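Local coordinates for fervidolysin (PDB 1R6V), which degrades keratin into peptides as a subtilisin-like serine protease, which lets the bacterium grow on native feathers, at residues V576-P579 with V584-R587; G623-N628 with V664-F669; G636-K639 with W644-I647. The protein carries 1 engineered substitution. All blocks are in the same frame, centred on the assembly; numbering follows the deposited sequence.

Contact 1 of 3, residues V576-P579 with V584-R587; sequences VVDP and VYGR
Val576 pairs with two residues at once, its N donating to Gly586 O (3.0 Å) and its O accepting from Tyr585 N (2.8 Å), a classic beta bulge near the turn of the antiparallel hairpin formed by strands 573-577 and 584-589. Val577 and Val584 follow toward the turn as a non-hydrogen-bonded pair, with Val577 CG2 against Val584 CG1 (3.9 Å). On the other face, Val576 CG1 runs across the base of the tyrosine and meets Tyr585 CB at 4.0 Å. Because Tyr585 holds CG anti to its own carbonyl carbon (chi1 -67°), the ring reaches along residues 576-578 until CE1 lies 3.9 Å from Asp578 CA. Beyond it a water in the ring plane joins Tyr585 OH (2.6 Å) to Asp578 OD2 (2.8 Å), while the same carboxylate oxygen forms a salt bridge with Arg582 in the turn. Replacing Tyr585 with an alanine removes the ring and hydroxyl, which would probably open a gap beside Val576 CG1 and Asp578 CA and leave the bridging water without its phenolic partner. At the bulge, Gly586 has backbone angles that would press a CB against the carbonyl oxygen of Tyr585. Backbone bonds and apolar contacts thus hold the strands together at the bulge; the salt bridge and water tie Asp578 at the turn, while hydrogen bonds from Arg587 NH2 to Leu6 O and Leu9 O, and from the backbone of Val584 to Pro10 and Ile12, join the hairpin to the N-terminal chain, probably part of the propeptide.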
ATOM      1  N   VAL A 576       2.422 -25.458 -29.085  1.00 19.45           N
ATOM      2  CA  VAL A 576       2.118 -24.593 -27.949  1.00 18.82           C
ATOM      3  C   VAL A 576       3.458 -24.503 -27.232  1.00 20.05           C
ATOM      4  O   VAL A 576       4.006 -25.511 -26.771  1.00 18.72           O
ATOM      5  CB  VAL A 576       1.049 -25.213 -27.042  1.00 19.65           C
ATOM      6  CG1 VAL A 576       0.822 -24.322 -25.835  1.00 20.61           C
ATOM      7  CG2 VAL A 576      -0.247 -25.383 -27.818  1.00 18.72           C
ATOM      8  N   VAL A 577       3.995 -23.297 -27.148  1.00 19.50           N
ATOM      9  CA  VAL A 577       5.314 -23.117 -26.570  1.00 20.79           C
ATOM     10  C   VAL A 577       5.382 -22.119 -25.423  1.00 20.71           C
ATOM     11  O   VAL A 577       4.503 -21.277 -25.253  1.00 19.82           O
ATOM     12  CB  VAL A 577       6.308 -22.706 -27.704  1.00 21.94           C
ATOM     13  CG1 VAL A 577       5.927 -21.353 -28.274  1.00 21.25           C
ATOM     14  CG2 VAL A 577       7.729 -22.700 -27.209  1.00 23.58           C
ATOM     15  N   ASP A 578       6.434 -22.249 -24.621  1.00 21.82           N
ATOM     16  CA  ASP A 578       6.669 -21.342 -23.511  1.00 20.82           C
ATOM     17  C   ASP A 578       7.059 -20.014 -24.172  1.00 19.59           C
ATOM     18  O   ASP A 578       7.810 -19.999 -25.146  1.00 19.51           O
ATOM     19  CB  ASP A 578       7.811 -21.888 -22.651  1.00 22.42           C
ATOM     20  CG  ASP A 578       8.323 -20.876 -21.651  1.00 24.11           C
ATOM     21  OD1 ASP A 578       9.489 -20.449 -21.799  1.00 23.24           O
ATOM     22  OD2 ASP A 578       7.559 -20.508 -20.729  1.00 26.13           O
ATOM     23  N   PRO A 579       6.540 -18.885 -23.668  1.00 19.54           N
ATOM     24  CA  PRO A 579       6.860 -17.577 -24.251  1.00 19.43           C
ATOM     25  C   PRO A 579       8.335 -17.215 -24.247  1.00 19.26           C
ATOM     26  O   PRO A 579       8.777 -16.394 -25.047  1.00 17.16           O
ATOM     27  CB  PRO A 579       6.014 -16.599 -23.435  1.00 20.55           C
ATOM     28  CG  PRO A 579       5.675 -17.352 -22.184  1.00 25.89           C
ATOM     29  CD  PRO A 579       5.499 -18.766 -22.636  1.00 20.03           C
ATOM     30  N   VAL A 584       8.418 -26.704 -24.928  1.00 25.57           N
ATOM     31  CA  VAL A 584       7.086 -26.729 -25.525  1.00 26.20           C
ATOM     32  C   VAL A 584       6.124 -27.536 -24.668  1.00 27.18           C
ATOM     33  O   VAL A 584       6.538 -28.419 -23.914  1.00 26.63           O
ATOM     34  CB  VAL A 584       7.120 -27.343 -26.952  1.00 27.07           C
ATOM     35  CG1 VAL A 584       8.046 -26.527 -27.849  1.00 25.60           C
ATOM     36  CG2 VAL A 584       7.582 -28.793 -26.892  1.00 27.58           C
ATOM     37  N   TYR A 585       4.837 -27.217 -24.774  1.00 26.49           N
ATOM     38  CA  TYR A 585       3.810 -27.919 -24.015  1.00 29.17           C
ATOM     39  C   TYR A 585       3.113 -28.976 -24.871  1.00 29.66           C
ATOM     40  O   TYR A 585       2.274 -29.735 -24.381  1.00 30.91           O
ATOM     41  CB  TYR A 585       2.775 -26.927 -23.474  1.00 29.65           C
ATOM     42  CG  TYR A 585       3.332 -25.982 -22.435  1.00 31.45           C
ATOM     43  CD1 TYR A 585       3.549 -24.634 -22.730  1.00 31.71           C
ATOM     44  CD2 TYR A 585       3.657 -26.439 -21.156  1.00 32.59           C
ATOM     45  CE1 TYR A 585       4.080 -23.763 -21.777  1.00 31.57           C
ATOM     46  CE2 TYR A 585       4.190 -25.578 -20.194  1.00 32.97           C
ATOM     47  CZ  TYR A 585       4.397 -24.244 -20.508  1.00 32.64           C
ATOM     48  OH  TYR A 585       4.907 -23.389 -19.557  1.00 30.80           O
ATOM     49  N   GLY A 586       3.452 -29.013 -26.154  1.00 29.35           N
ATOM     50  CA  GLY A 586       2.846 -29.994 -27.036  1.00 29.03           C
ATOM     51  C   GLY A 586       2.885 -29.613 -28.502  1.00 29.50           C
ATOM     52  O   GLY A 586       2.881 -28.431 -28.849  1.00 27.85           O
ATOM     53  N   ARG A 587       2.935 -30.625 -29.363  1.00 29.15           N
ATOM     54  CA  ARG A 587       2.961 -30.423 -30.804  1.00 29.96           C
ATOM     55  C   ARG A 587       1.887 -31.301 -31.435  1.00 28.99           C
ATOM     56  O   ARG A 587       1.654 -32.419 -30.978  1.00 29.51           O
ATOM     57  CB  ARG A 587       4.326 -30.801 -31.382  1.00 30.73           C
ATOM     58  CG  ARG A 587       5.500 -30.023 -30.822  1.00 31.61           C
ATOM     59  CD  ARG A 587       6.729 -30.220 -31.706  1.00 32.07           C
ATOM     60  NE  ARG A 587       7.906 -29.514 -31.211  1.00 32.90           N
ATOM     61  CZ  ARG A 587       8.632 -29.905 -30.168  1.00 31.69           C
ATOM     62  NH1 ARG A 587       8.300 -31.006 -29.502  1.00 31.40           N
ATOM     63  NH2 ARG A 587       9.695 -29.199 -29.800  1.00 32.77           N
TER
HETATM   64  O   HOH W   1       4.908 -20.853 -19.883  1.00 29.53           O

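Contact 2 of 3, residues G623-N628 with V664-F669; sequences GTVTLN and VWWTIF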
ATOM      1  N   GLY A 623      -5.128 -16.971 -38.309  1.00 16.31           N
ATOM      2  CA  GLY A 623      -6.066 -17.802 -37.578  1.00 14.86           C
ATOM      3  C   GLY A 623      -6.947 -16.961 -36.682  1.00 16.87           C
ATOM      4  O   GLY A 623      -6.915 -15.731 -36.739  1.00 18.43           O
ATOM      5  N   THR A 624      -7.745 -17.628 -35.859  1.00 16.90           N
ATOM      6  CA  THR A 624      -8.624 -16.936 -34.930  1.00 18.44           C
ATOM      7  C   THR A 624      -8.471 -17.600 -33.567  1.00 19.79           C
ATOM      8  O   THR A 624      -8.517 -18.818 -33.452  1.00 19.52           O
ATOM      9  CB  THR A 624     -10.108 -17.041 -35.394  1.00 19.31           C
ATOM     10  OG1 THR A 624     -10.237 -16.452 -36.696  1.00 20.15           O
ATOM     11  CG2 THR A 624     -11.044 -16.328 -34.417  1.00 22.13           C
ATOM     12  N   VAL A 625      -8.243 -16.792 -32.541  1.00 20.58           N
ATOM     13  CA  VAL A 625      -8.145 -17.311 -31.184  1.00 21.65           C
ATOM     14  C   VAL A 625      -9.466 -16.923 -30.539  1.00 21.78           C
ATOM     15  O   VAL A 625      -9.922 -15.787 -30.693  1.00 24.65           O
ATOM     16  CB  VAL A 625      -6.974 -16.647 -30.391  1.00 21.49           C
ATOM     17  CG1 VAL A 625      -7.218 -16.762 -28.882  1.00 22.62           C
ATOM     18  CG2 VAL A 625      -5.658 -17.323 -30.732  1.00 22.65           C
ATOM     19  N   THR A 626     -10.105 -17.869 -29.864  1.00 20.59           N
ATOM     20  CA  THR A 626     -11.344 -17.574 -29.160  1.00 20.35           C
ATOM     21  C   THR A 626     -10.947 -17.729 -27.697  1.00 18.58           C
ATOM     22  O   THR A 626     -10.705 -18.830 -27.216  1.00 17.99           O
ATOM     23  CB  THR A 626     -12.477 -18.558 -29.517  1.00 22.90           C
ATOM     24  OG1 THR A 626     -12.718 -18.516 -30.931  1.00 23.15           O
ATOM     25  CG2 THR A 626     -13.763 -18.147 -28.796  1.00 21.82           C
ATOM     26  N   LEU A 627     -10.864 -16.599 -27.010  1.00 19.07           N
ATOM     27  CA  LEU A 627     -10.441 -16.568 -25.616  1.00 19.01           C
ATOM     28  C   LEU A 627     -11.588 -16.149 -24.710  1.00 18.38           C
ATOM     29  O   LEU A 627     -12.039 -15.012 -24.769  1.00 20.32           O
ATOM     30  CB  LEU A 627      -9.294 -15.571 -25.492  1.00 19.57           C
ATOM     31  CG  LEU A 627      -8.701 -15.320 -24.108  1.00 19.79           C
ATOM     32  CD1 LEU A 627      -8.151 -16.627 -23.503  1.00 21.23           C
ATOM     33  CD2 LEU A 627      -7.597 -14.289 -24.282  1.00 21.06           C
ATOM     34  N   ASN A 628     -12.044 -17.065 -23.871  1.00 20.51           N
ATOM     35  CA  ASN A 628     -13.161 -16.768 -22.983  1.00 22.04           C
ATOM     36  C   ASN A 628     -14.353 -16.218 -23.771  1.00 23.36           C
ATOM     37  O   ASN A 628     -15.060 -15.310 -23.322  1.00 23.82           O
ATOM     38  CB  ASN A 628     -12.712 -15.798 -21.883  1.00 21.11           C
ATOM     39  CG  ASN A 628     -11.645 -16.413 -20.995  1.00 20.07           C
ATOM     40  OD1 ASN A 628     -11.773 -17.560 -20.580  1.00 20.19           O
ATOM     41  ND2 ASN A 628     -10.586 -15.662 -20.709  1.00 20.23           N
ATOM     42  N   VAL A 664       4.785 -12.518 -26.996  1.00 16.09           N
ATOM     43  CA  VAL A 664       3.451 -12.192 -26.507  1.00 16.35           C
ATOM     44  C   VAL A 664       2.848 -13.511 -26.034  1.00 15.63           C
ATOM     45  O   VAL A 664       3.010 -14.563 -26.674  1.00 15.80           O
ATOM     46  CB  VAL A 664       2.600 -11.571 -27.652  1.00 15.75           C
ATOM     47  CG1 VAL A 664       1.126 -11.653 -27.333  1.00 17.69           C
ATOM     48  CG2 VAL A 664       2.998 -10.100 -27.841  1.00 16.86           C
ATOM     49  N   TRP A 665       2.172 -13.465 -24.893  1.00 14.80           N
ATOM     50  CA  TRP A 665       1.583 -14.673 -24.346  1.00 14.84           C
ATOM     51  C   TRP A 665       0.093 -14.558 -24.095  1.00 13.12           C
ATOM     52  O   TRP A 665      -0.466 -13.463 -24.122  1.00 14.72           O
ATOM     53  CB  TRP A 665       2.295 -15.062 -23.048  1.00 14.88           C
ATOM     54  CG  TRP A 665       2.134 -14.056 -21.942  1.00 17.61           C
ATOM     55  CD1 TRP A 665       1.139 -14.018 -20.995  1.00 17.70           C
ATOM     56  CD2 TRP A 665       2.988 -12.940 -21.670  1.00 19.17           C
ATOM     57  NE1 TRP A 665       1.327 -12.946 -20.155  1.00 17.62           N
ATOM     58  CE2 TRP A 665       2.454 -12.267 -20.544  1.00 18.93           C
ATOM     59  CE3 TRP A 665       4.156 -12.442 -22.268  1.00 20.24           C
ATOM     60  CZ2 TRP A 665       3.048 -11.118 -19.997  1.00 19.82           C
ATOM     61  CZ3 TRP A 665       4.752 -11.296 -21.724  1.00 21.51           C
ATOM     62  CH2 TRP A 665       4.194 -10.649 -20.598  1.00 21.29           C
ATOM     63  N   TRP A 666      -0.522 -15.716 -23.874  1.00 14.48           N
ATOM     64  CA  TRP A 666      -1.957 -15.836 -23.598  1.00 14.51           C
ATOM     65  C   TRP A 666      -2.041 -16.379 -22.175  1.00 14.99           C
ATOM     66  O   TRP A 666      -1.431 -17.404 -21.854  1.00 16.22           O
ATOM     67  CB  TRP A 666      -2.598 -16.813 -24.587  1.00 15.60           C
ATOM     68  CG  TRP A 666      -2.306 -16.436 -26.005  1.00 16.66           C
ATOM     69  CD1 TRP A 666      -1.188 -16.747 -26.718  1.00 17.30           C
ATOM     70  CD2 TRP A 666      -3.096 -15.581 -26.842  1.00 16.97           C
ATOM     71  NE1 TRP A 666      -1.226 -16.135 -27.947  1.00 17.85           N
ATOM     72  CE2 TRP A 666      -2.386 -15.412 -28.051  1.00 16.96           C
ATOM     73  CE3 TRP A 666      -4.332 -14.937 -26.683  1.00 17.45           C
ATOM     74  CZ2 TRP A 666      -2.868 -14.627 -29.101  1.00 16.08           C
ATOM     75  CZ3 TRP A 666      -4.813 -14.155 -27.726  1.00 18.34           C
ATOM     76  CH2 TRP A 666      -4.078 -14.007 -28.922  1.00 16.35           C
ATOM     77  N   THR A 667      -2.795 -15.681 -21.338  1.00 16.09           N
ATOM     78  CA  THR A 667      -2.932 -16.038 -19.931  1.00 16.60           C
ATOM     79  C   THR A 667      -4.228 -16.805 -19.682  1.00 17.61           C
ATOM     80  O   THR A 667      -5.315 -16.274 -19.895  1.00 16.76           O
ATOM     81  CB  THR A 667      -2.874 -14.748 -19.078  1.00 15.22           C
ATOM     82  OG1 THR A 667      -1.639 -14.067 -19.342  1.00 16.95           O
ATOM     83  CG2 THR A 667      -2.931 -15.067 -17.588  1.00 15.70           C
ATOM     84  N   ILE A 668      -4.093 -18.051 -19.244  1.00 17.73           N
ATOM     85  CA  ILE A 668      -5.243 -18.911 -18.986  1.00 21.38           C
ATOM     86  C   ILE A 668      -5.129 -19.635 -17.645  1.00 22.04           C
ATOM     87  O   ILE A 668      -4.050 -19.698 -17.038  1.00 21.17           O
ATOM     88  CB  ILE A 668      -5.437 -19.943 -20.122  1.00 23.87           C
ATOM     89  CG1 ILE A 668      -4.192 -20.820 -20.273  1.00 26.38           C
ATOM     90  CG2 ILE A 668      -5.764 -19.214 -21.413  1.00 23.38           C
ATOM     91  CD1 ILE A 668      -3.046 -20.156 -20.968  1.00 30.89           C
ATOM     92  N   PHE A 669      -6.248 -20.194 -17.192  1.00 21.87           N
ATOM     93  CA  PHE A 669      -6.286 -20.855 -15.895  1.00 23.43           C
ATOM     94  C   PHE A 669      -6.781 -22.299 -15.887  1.00 25.08           C
ATOM     95  O   PHE A 669      -6.910 -22.912 -14.827  1.00 25.15           O
ATOM     96  CB  PHE A 669      -7.125 -19.986 -14.950  1.00 23.25           C
ATOM     97  CG  PHE A 669      -6.719 -18.536 -14.969  1.00 20.80           C
ATOM     98  CD1 PHE A 669      -7.321 -17.641 -15.842  1.00 20.55           C
ATOM     99  CD2 PHE A 669      -5.663 -18.092 -14.182  1.00 20.92           C
ATOM    100  CE1 PHE A 669      -6.873 -16.320 -15.947  1.00 21.57           C
ATOM    101  CE2 PHE A 669      -5.204 -16.772 -14.276  1.00 19.63           C
ATOM    102  CZ  PHE A 669      -5.808 -15.884 -15.160  1.00 20.98           C
TER
HETATM  103  O   HOH W   2      -8.084 -16.073 -19.115  1.00 18.62           O
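Val625 and Trp666 approach from opposite directions, the valine methyls resting on the six-membered ring of the indole. Val625 CG1 touches CZ3 of Trp666 at 3.7 Å; CG2 stands over one face of the ring, displaced toward its rim. Leu627 comes to the same indole at its edge, near the ring plane, with CD2 4.1 Å from Trp666 CE3. Its other branch meets Ile668, Leu627 CD1 lying 4.1 Å from Ile668 CG2. Leu627 can serve both because its CG is anti to the backbone N (chi1 178°), which sends the fork inward. Beyond Leu627 the join becomes polar: a water accepts from Asn628 ND2 (3.0 Å) and donates to Thr667 O (2.9 Å). The amide is fixed from several sides, since ND2 also bonds Ala531 O and OD1 accepts from Thr557 N, while Thr667 N is held by Glu532 OE2. Further out, Phe607 stacks with Trp666, and Ile632 and Val634 also pack on the indole. Strands 623-627 and 666-669 belong to different sheets, their axes 10.2 Å apart and turned by 39°, so this is core packing across a beta-sandwich: 558-562 and 630-638 flank the first strand, and 604-610 pairs with the second.

Contact 3 of 3, residues G636-K639 with W644-I647; sequences GVLK and WTII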
ATOM      1  N   GLY A 636       1.113 -14.474 -38.296  1.00 18.47           N
ATOM      2  CA  GLY A 636       2.554 -14.501 -38.155  1.00 18.68           C
ATOM      3  C   GLY A 636       3.090 -14.754 -39.542  1.00 20.37           C
ATOM      4  O   GLY A 636       2.327 -15.054 -40.456  1.00 20.15           O
ATOM      5  N   VAL A 637       4.398 -14.644 -39.709  1.00 19.90           N
ATOM      6  CA  VAL A 637       4.987 -14.867 -41.011  1.00 21.45           C
ATOM      7  C   VAL A 637       6.100 -15.887 -40.878  1.00 21.45           C
ATOM      8  O   VAL A 637       6.978 -15.737 -40.030  1.00 21.41           O
ATOM      9  CB  VAL A 637       5.577 -13.557 -41.582  1.00 20.54           C
ATOM     10  CG1 VAL A 637       6.213 -13.827 -42.943  1.00 23.22           C
ATOM     11  CG2 VAL A 637       4.478 -12.489 -41.704  1.00 21.79           C
ATOM     12  N   LEU A 638       6.036 -16.941 -41.680  1.00 21.10           N
ATOM     13  CA  LEU A 638       7.078 -17.961 -41.687  1.00 22.27           C
ATOM     14  C   LEU A 638       7.990 -17.462 -42.798  1.00 25.02           C
ATOM     15  O   LEU A 638       7.652 -17.572 -43.979  1.00 24.18           O
ATOM     16  CB  LEU A 638       6.500 -19.328 -42.046  1.00 22.21           C
ATOM     17  CG  LEU A 638       7.466 -20.509 -42.179  1.00 22.44           C
ATOM     18  CD1 LEU A 638       8.088 -20.822 -40.818  1.00 22.66           C
ATOM     19  CD2 LEU A 638       6.718 -21.715 -42.707  1.00 22.32           C
ATOM     20  N   LYS A 639       9.127 -16.883 -42.420  1.00 25.72           N
ATOM     21  CA  LYS A 639      10.067 -16.330 -43.394  1.00 27.88           C
ATOM     22  C   LYS A 639      10.762 -17.404 -44.226  1.00 28.37           C
ATOM     23  O   LYS A 639      11.028 -18.506 -43.749  1.00 26.06           O
ATOM     24  CB  LYS A 639      11.109 -15.453 -42.687  1.00 29.66           C
ATOM     25  CG  LYS A 639      10.549 -14.157 -42.099  1.00 32.77           C
ATOM     26  CD  LYS A 639      11.660 -13.280 -41.513  1.00 37.69           C
ATOM     27  CE  LYS A 639      11.110 -11.989 -40.892  1.00 39.04           C
ATOM     28  NZ  LYS A 639      12.198 -11.084 -40.404  1.00 39.72           N
ATOM     29  N   TRP A 644      10.305 -22.345 -38.545  1.00 22.81           N
ATOM     30  CA  TRP A 644       9.339 -22.073 -37.481  1.00 22.88           C
ATOM     31  C   TRP A 644       9.048 -20.599 -37.299  1.00 21.51           C
ATOM     32  O   TRP A 644       9.860 -19.738 -37.638  1.00 21.94           O
ATOM     33  CB  TRP A 644       9.833 -22.645 -36.144  1.00 24.06           C
ATOM     34  CG  TRP A 644      11.063 -21.969 -35.602  1.00 26.18           C
ATOM     35  CD1 TRP A 644      12.355 -22.173 -36.002  1.00 27.12           C
ATOM     36  CD2 TRP A 644      11.113 -20.943 -34.598  1.00 26.69           C
ATOM     37  NE1 TRP A 644      13.204 -21.341 -35.313  1.00 26.86           N
ATOM     38  CE2 TRP A 644      12.473 -20.574 -34.447  1.00 28.01           C
ATOM     39  CE3 TRP A 644      10.146 -20.301 -33.814  1.00 26.94           C
ATOM     40  CZ2 TRP A 644      12.889 -19.586 -33.543  1.00 28.06           C
ATOM     41  CZ3 TRP A 644      10.562 -19.315 -32.910  1.00 29.21           C
ATOM     42  CH2 TRP A 644      11.925 -18.968 -32.784  1.00 28.33           C
ATOM     43  N   THR A 645       7.866 -20.299 -36.776  1.00 19.22           N
ATOM     44  CA  THR A 645       7.523 -18.922 -36.498  1.00 18.52           C
ATOM     45  C   THR A 645       6.479 -18.889 -35.393  1.00 17.63           C
ATOM     46  O   THR A 645       5.931 -19.927 -35.027  1.00 18.23           O
ATOM     47  CB  THR A 645       7.002 -18.175 -37.749  1.00 18.54           C
ATOM     48  OG1 THR A 645       6.931 -16.780 -37.454  1.00 20.16           O
ATOM     49  CG2 THR A 645       5.615 -18.676 -38.165  1.00 17.77           C
ATOM     50  N   ILE A 646       6.239 -17.699 -34.857  1.00 17.18           N
ATOM     51  CA  ILE A 646       5.261 -17.504 -33.785  1.00 18.04           C
ATOM     52  C   ILE A 646       4.050 -16.774 -34.365  1.00 17.68           C
ATOM     53  O   ILE A 646       4.191 -15.926 -35.235  1.00 17.66           O
ATOM     54  CB  ILE A 646       5.852 -16.647 -32.621  1.00 18.41           C
ATOM     55  CG1 ILE A 646       7.059 -17.356 -32.003  1.00 20.90           C
ATOM     56  CG2 ILE A 646       4.803 -16.433 -31.537  1.00 17.48           C
ATOM     57  CD1 ILE A 646       8.315 -17.192 -32.797  1.00 28.19           C
ATOM     58  N   ILE A 647       2.867 -17.100 -33.863  1.00 17.28           N
ATOM     59  CA  ILE A 647       1.629 -16.495 -34.351  1.00 17.51           C
ATOM     60  C   ILE A 647       0.860 -15.853 -33.211  1.00 16.77           C
ATOM     61  O   ILE A 647       0.575 -16.518 -32.221  1.00 17.02           O
ATOM     62  CB  ILE A 647       0.683 -17.566 -34.937  1.00 18.37           C
ATOM     63  CG1 ILE A 647       1.403 -18.406 -35.994  1.00 22.06           C
ATOM     64  CG2 ILE A 647      -0.565 -16.898 -35.509  1.00 19.13           C
ATOM     65  CD1 ILE A 647       1.755 -17.653 -37.232  1.00 23.77           C
TER
HETATM   66  O   HOH W   3       5.515 -14.229 -37.193  1.00 17.98           O
HETATM   67  O   HOH W   4      10.172 -17.243 -39.586  1.00 22.17           O
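Thr645 and Val637 meet where strands 630-638 and 644-647 form a beta arch, the chain passing from one sheet of the beta-sandwich to the other. Segments 636-638 and 644-647 run almost antiparallel (174°), their axes approaching to 5.9 Å, yet each pairs by its backbone with its own sheet: Gly636 and Leu638 with Ile621 and Ile619 of strand 619-627, Thr645 and Ile647 with strand 604-610. Side chains and water therefore make the join. Thr645 points toward the other strand and holds OG1 anti to its backbone N (chi1 -169°), where the hydroxyl donates to Val637 O at 2.8 Å. The donor stands well above the carbonyl plane, 54° out of it, as befits a side chain arriving from over the peptide. Its methyl goes to the neighbouring residue, Thr645 CG2 packing on Leu638 CB at 4.0 Å. The hydroxyl also accepts from a water that donates to Ile646 O (2.9 Å) and itself accepts from Val637 N (2.8 Å), so one water takes the place of a direct backbone bond and serves both Val637 N and Ile646 O. A second water bridges backbone atoms alone, accepting from Lys639 N and donating to Trp644 O. Toward the other end, Ile647 extends CD1 over the backbone of Gly636, coming within 3.4 Å of its CA. There is room for this only because Gly636 lacks a side chain: a CB would run into both Ile647 CD1 and Ile646 O. Leu638, in turn, reaches across toward the start of the partner strand, and its side chain also touches Ile619, Leu569 and Ala615. Its CD1 ends 3.5 Å from Trp644 N, a buried amide nitrogen that has no hydrogen-bonding partner in the model.

All three contacts belong to the second beta-sandwich domain, which may help bind substrate, and lie away from the catalytic and calcium sites. Contacts 1 and 2 have centres 13 Å apart and touch directly, Pro579 CB packing on Trp665 CB at 4.0 Å. Contact 3 lies about 14 Å from contact 1 and 17 Å from contact 2, centre to centre, and touches neither; its nearest atoms are about 5 Å from contact 2. Contact 1 is a hairpin within one sheet, while contacts 2 and 3 each join that sheet to its partner, through the core and at an edge respectively. Along the chain, contact 3 falls between the two segments of contact 2.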